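Local coordinates for protein tannase (Fusobacterium nucleatum subsp. nucleatum ATCC 25586, PDB 6YQ4) that probably hydrolyses galloyl esters of gallotannins, as a tannase with an alpha/beta-hydrolase-type fold that also binds a magnesium ion, at residues A[52-57]-A[108-113]; A[367-372]-A[416-421]. One frame throughout, in Å; residues are numbered along the deposited sequence.

Contact 1: residues A[52-57]-A[108-113]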
# COMPACT_ATOMS: atom_id res chain seq x y z
N TYR A 52 -20.47 4.60 -7.29
CA TYR A 52 -21.70 4.07 -6.72
C TYR A 52 -22.25 5.04 -5.69
O TYR A 52 -21.52 5.49 -4.79
CB TYR A 52 -21.45 2.71 -6.07
CG TYR A 52 -20.81 1.73 -7.02
CD1 TYR A 52 -21.55 1.17 -8.06
CD2 TYR A 52 -19.47 1.38 -6.89
CE1 TYR A 52 -20.98 0.27 -8.93
CE2 TYR A 52 -18.90 0.48 -7.76
CZ TYR A 52 -19.66 -0.08 -8.77
OH TYR A 52 -19.08 -0.97 -9.63
N ILE A 53 -23.53 5.38 -5.82
CA ILE A 53 -24.14 6.34 -4.90
C ILE A 53 -25.40 5.73 -4.29
O ILE A 53 -26.25 5.19 -5.03
CB ILE A 53 -24.47 7.65 -5.63
CG1 ILE A 53 -23.24 8.13 -6.41
CG2 ILE A 53 -25.01 8.71 -4.65
CD1 ILE A 53 -23.42 9.53 -6.96
N PRO A 54 -25.57 5.78 -2.97
CA PRO A 54 -26.80 5.24 -2.37
C PRO A 54 -28.06 5.89 -2.94
O PRO A 54 -28.09 7.08 -3.27
CB PRO A 54 -26.63 5.55 -0.88
CG PRO A 54 -25.14 5.59 -0.68
CD PRO A 54 -24.60 6.21 -1.95
N GLU A 55 -29.11 5.07 -3.08
CA GLU A 55 -30.36 5.52 -3.67
C GLU A 55 -31.03 6.58 -2.81
O GLU A 55 -31.76 7.44 -3.34
CB GLU A 55 -31.28 4.31 -3.89
CG GLU A 55 -32.67 4.60 -4.49
CD GLU A 55 -32.65 5.20 -5.89
OE1 GLU A 55 -31.57 5.27 -6.51
OE2 GLU A 55 -33.73 5.60 -6.38
N GLU A 56 -30.81 6.55 -1.49
CA GLU A 56 -31.35 7.57 -0.60
C GLU A 56 -30.98 8.98 -1.05
O GLU A 56 -31.76 9.92 -0.85
CB GLU A 56 -30.83 7.35 0.83
CG GLU A 56 -31.50 6.21 1.58
CD GLU A 56 -30.97 4.82 1.20
OE1 GLU A 56 -31.42 3.84 1.83
OE2 GLU A 56 -30.12 4.72 0.29
N TYR A 57 -29.80 9.16 -1.64
CA TYR A 57 -29.26 10.47 -1.98
C TYR A 57 -29.90 11.08 -3.22
O TYR A 57 -29.51 12.19 -3.62
CB TYR A 57 -27.75 10.36 -2.13
CG TYR A 57 -27.05 10.00 -0.83
CD1 TYR A 57 -27.73 10.05 0.38
CD2 TYR A 57 -25.72 9.61 -0.82
CE1 TYR A 57 -27.10 9.72 1.57
CE2 TYR A 57 -25.08 9.28 0.36
CZ TYR A 57 -25.77 9.34 1.55
OH TYR A 57 -25.13 9.01 2.72
N GLY A 108 -23.51 4.59 4.10
CA GLY A 108 -23.86 5.89 3.55
C GLY A 108 -22.76 6.64 2.83
O GLY A 108 -22.93 7.83 2.55
N TYR A 109 -21.64 5.98 2.51
CA TYR A 109 -20.58 6.61 1.71
C TYR A 109 -20.92 6.57 0.23
O TYR A 109 -21.54 5.63 -0.27
CB TYR A 109 -19.24 5.91 1.92
CG TYR A 109 -18.72 6.03 3.32
CD1 TYR A 109 -19.22 5.24 4.34
CD2 TYR A 109 -17.76 6.97 3.63
CE1 TYR A 109 -18.76 5.38 5.64
CE2 TYR A 109 -17.30 7.11 4.93
CZ TYR A 109 -17.80 6.32 5.93
OH TYR A 109 -17.34 6.46 7.21
N VAL A 110 -20.50 7.61 -0.48
CA VAL A 110 -20.37 7.51 -1.93
C VAL A 110 -19.09 6.73 -2.24
O VAL A 110 -18.07 6.88 -1.57
CB VAL A 110 -20.36 8.90 -2.58
CG1 VAL A 110 -19.80 8.83 -4.00
CG2 VAL A 110 -21.76 9.48 -2.61
N VAL A 111 -19.16 5.85 -3.23
CA VAL A 111 -18.03 5.01 -3.59
C VAL A 111 -17.57 5.40 -4.98
O VAL A 111 -18.34 5.35 -5.94
CB VAL A 111 -18.39 3.52 -3.54
CG1 VAL A 111 -17.23 2.69 -4.07
CG2 VAL A 111 -18.74 3.14 -2.11
N ALA A 112 -16.31 5.82 -5.08
CA ALA A 112 -15.63 6.04 -6.35
C ALA A 112 -14.43 5.12 -6.34
O ALA A 112 -13.55 5.25 -5.48
CB ALA A 112 -15.22 7.50 -6.54
N ALA A 113 -14.41 4.16 -7.26
CA ALA A 113 -13.41 3.08 -7.27
C ALA A 113 -12.66 3.11 -8.60
O ALA A 113 -13.17 2.59 -9.62
CB ALA A 113 -14.09 1.72 -7.06

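Contact 2: residues A[367-372]-A[416-421]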
# COMPACT_ATOMS: atom_id res chain seq x y z
N ASN A 367 10.41 -4.93 -12.03
CA ASN A 367 9.53 -4.77 -13.19
C ASN A 367 8.77 -3.45 -13.15
O ASN A 367 8.49 -2.89 -14.21
CB ASN A 367 8.56 -5.95 -13.25
CG ASN A 367 7.82 -6.01 -14.55
OD1 ASN A 367 6.72 -5.50 -14.65
ND2 ASN A 367 8.44 -6.60 -15.56
N LEU A 368 8.44 -2.93 -11.94
CA LEU A 368 7.77 -1.62 -11.85
C LEU A 368 8.66 -0.49 -12.37
O LEU A 368 8.14 0.47 -12.96
CB LEU A 368 7.35 -1.32 -10.39
CG LEU A 368 7.02 0.12 -9.93
CD1 LEU A 368 5.74 0.61 -10.58
CD2 LEU A 368 6.93 0.28 -8.36
N PHE A 369 9.98 -0.60 -12.20
CA PHE A 369 10.91 0.46 -12.56
C PHE A 369 11.54 0.27 -13.94
O PHE A 369 12.51 0.96 -14.26
CB PHE A 369 12.01 0.58 -11.50
CG PHE A 369 11.54 1.26 -10.22
CD1 PHE A 369 11.06 2.55 -10.26
CD2 PHE A 369 11.52 0.58 -9.03
CE1 PHE A 369 10.59 3.16 -9.12
CE2 PHE A 369 11.08 1.18 -7.87
CZ PHE A 369 10.60 2.47 -7.92
N GLY A 370 11.01 -0.63 -14.77
CA GLY A 370 11.29 -0.53 -16.19
C GLY A 370 10.75 0.77 -16.78
O GLY A 370 10.17 1.58 -16.04
N ASP A 371 10.93 0.99 -18.07
CA ASP A 371 10.34 2.16 -18.73
C ASP A 371 9.79 1.72 -20.09
O ASP A 371 9.62 0.52 -20.35
CB ASP A 371 11.36 3.31 -18.79
CG ASP A 371 12.61 2.97 -19.62
OD1 ASP A 371 12.60 1.95 -20.34
OD2 ASP A 371 13.61 3.72 -19.54
N LYS A 372 9.52 2.69 -20.97
CA LYS A 372 8.81 2.42 -22.22
C LYS A 372 9.48 1.32 -23.02
O LYS A 372 8.80 0.59 -23.76
CB LYS A 372 8.70 3.69 -23.07
CG LYS A 372 8.19 4.93 -22.29
CD LYS A 372 7.87 6.10 -23.22
CE LYS A 372 7.02 7.18 -22.52
NZ LYS A 372 6.52 8.22 -23.49
N ASN A 416 14.37 10.55 -10.25
CA ASN A 416 13.13 11.29 -10.06
C ASN A 416 11.90 10.38 -10.08
O ASN A 416 10.87 10.73 -9.49
CB ASN A 416 13.03 12.38 -11.13
CG ASN A 416 11.77 13.20 -11.02
OD1 ASN A 416 11.06 13.42 -12.01
ND2 ASN A 416 11.47 13.67 -9.80
N ILE A 417 12.00 9.20 -10.69
CA ILE A 417 10.90 8.25 -10.68
C ILE A 417 10.95 7.37 -9.44
O ILE A 417 9.91 7.01 -8.88
CB ILE A 417 10.93 7.43 -11.99
CG1 ILE A 417 10.69 8.38 -13.18
CG2 ILE A 417 9.90 6.34 -11.96
CD1 ILE A 417 10.57 7.69 -14.51
N ILE A 418 12.15 7.00 -8.99
CA ILE A 418 12.24 6.36 -7.68
C ILE A 418 11.62 7.27 -6.62
O ILE A 418 10.86 6.80 -5.76
CB ILE A 418 13.71 6.02 -7.36
CG1 ILE A 418 14.28 5.11 -8.46
CG2 ILE A 418 13.82 5.36 -6.01
CD1 ILE A 418 15.71 4.65 -8.22
N LYS A 419 11.91 8.57 -6.69
CA LYS A 419 11.35 9.52 -5.73
C LYS A 419 9.83 9.53 -5.78
O LYS A 419 9.15 9.41 -4.74
CB LYS A 419 11.88 10.92 -6.00
CG LYS A 419 11.33 11.92 -5.01
CD LYS A 419 11.51 13.38 -5.45
CE LYS A 419 10.54 14.29 -4.67
NZ LYS A 419 10.86 15.71 -4.81
N MET A 420 9.26 9.67 -6.99
CA MET A 420 7.82 9.80 -7.14
C MET A 420 7.03 8.60 -6.64
O MET A 420 5.80 8.71 -6.51
CB MET A 420 7.45 10.04 -8.60
CG MET A 420 7.59 11.49 -9.03
SD MET A 420 7.08 11.68 -10.75
CE MET A 420 8.66 11.44 -11.52
N MET A 421 7.69 7.46 -6.39
CA MET A 421 6.99 6.29 -5.87
C MET A 421 7.10 6.16 -4.37
O MET A 421 6.53 5.22 -3.81
CB MET A 421 7.51 4.99 -6.52
CG MET A 421 7.33 4.89 -8.02
SD MET A 421 5.61 5.12 -8.50
CE MET A 421 4.72 3.94 -7.42

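Contact 1: residues A[52-57]-A[108-113]
Tyr52 and Val111 form an antiparallel hydrogen-bonded pair in which each backbone N-H meets the other's carbonyl. The bond from Tyr52 N to Val111 O is short at 2.6 Å, and the return bond from Val111 N to Tyr52 O measures 2.9 Å and is nearly straight, with an N-H...O angle of 175°. On the same face of the sheet, the Val111 methyl CG1 lies 3.8 Å from Tyr52 CD2, at the edge of the ring and in its plane. Ile53 and Val110 take their backbone bonds from outside neighbours, Arg30 on one flank and Pro72 and Phe74 on the other, as befits adjacent inner strands of the mixed central sheet of an alpha/beta-hydrolase. Here strand 48-54, from the antiparallel N-terminal side, borders strand 110-114, which runs parallel to strand 73-76. Side by side and pointing the same way, Ile53 CG2 and Val110 CG2 approach to 3.9 Å, close to Met153 and Gly155 of the magnesium site. Beyond the paired residues a side chain takes over. Tyr57 donates its hydroxyl to Gly108 O in the Schellman motif ending helix 100-106; OH and O are 2.5 Å apart, with the donor in the carbonyl plane on a lone pair. Pro54 CB sits over one face of the Tyr57 ring, displaced toward its rim, and Pro54 O accepts Tyr57 N at 3.1 Å, closing the 3-10 turn.

Contact 2: residues A[367-372]-A[416-421]
At the end of helix 364-368, Phe369 sets its ring against Ile417 and Ile418 of helix 415-420 and against Met421 just after it. The ring atom CE1 does most of the work: it lies 3.9 Å from Met421 CG and equally far from Ile418 CA. Chi1 of -75° sets CG anti to the carbonyl carbon, and the far end of the ring comes nearer helix 415-420 than its base does. Ile418 CG1 lies over one face and Leu368 CD2, 4.2 Å above the plane and offset toward the rim, over the other. At the edge, near the ring plane, stands the carbonyl oxygen Ile417 O, 3.9 Å from Phe369 CE1; this oxygen accepts a weak backbone bond from Met421 N. Both helices belong to the long segment between sheet strands 202-206 and 435-439, the place where alpha/beta-hydrolases commonly carry their lid insertion. Met421 and Phe369 run past each other in opposite senses. The Met421 chain is folded at chi2 and again at chi3 (-51°), the latter setting CE, which comes within 4.4 Å of Leu368 CD2. No hydrogen bond spans the two segments, and the apolar approaches are moderate. Leu212 of helix 212-223 touches both Leu368 and Phe369, while Leu171 and Leu174 of helix 167-177, which follows the probable nucleophile elbow, receive Met421. Phe379 meets the Phe369 ring with the two planes inclined by about 40°.

Contact 1 and contact 2 share no helix or strand and do not touch: their centres are 34 Å apart and their nearest atoms about 17 Å. Both are buried, although Ile417 and Ile418 of contact 2 keep some exposure, whereas every touching residue of contact 1 is enclosed. Contact 1 joins two strands of the central sheet by backbone bonds, adds a tyrosine hydroxyl bond to the end of a helix, and borders the magnesium site. Contact 2 packs two helix ends outside that sheet, away from the annotated sites, has no hydrogen bond between its segments and is mainly apolar. The centre of contact 2 lies nearer the centre of the chain than that of contact 1, yet contact 2 buries less area, 199 against 349 Å².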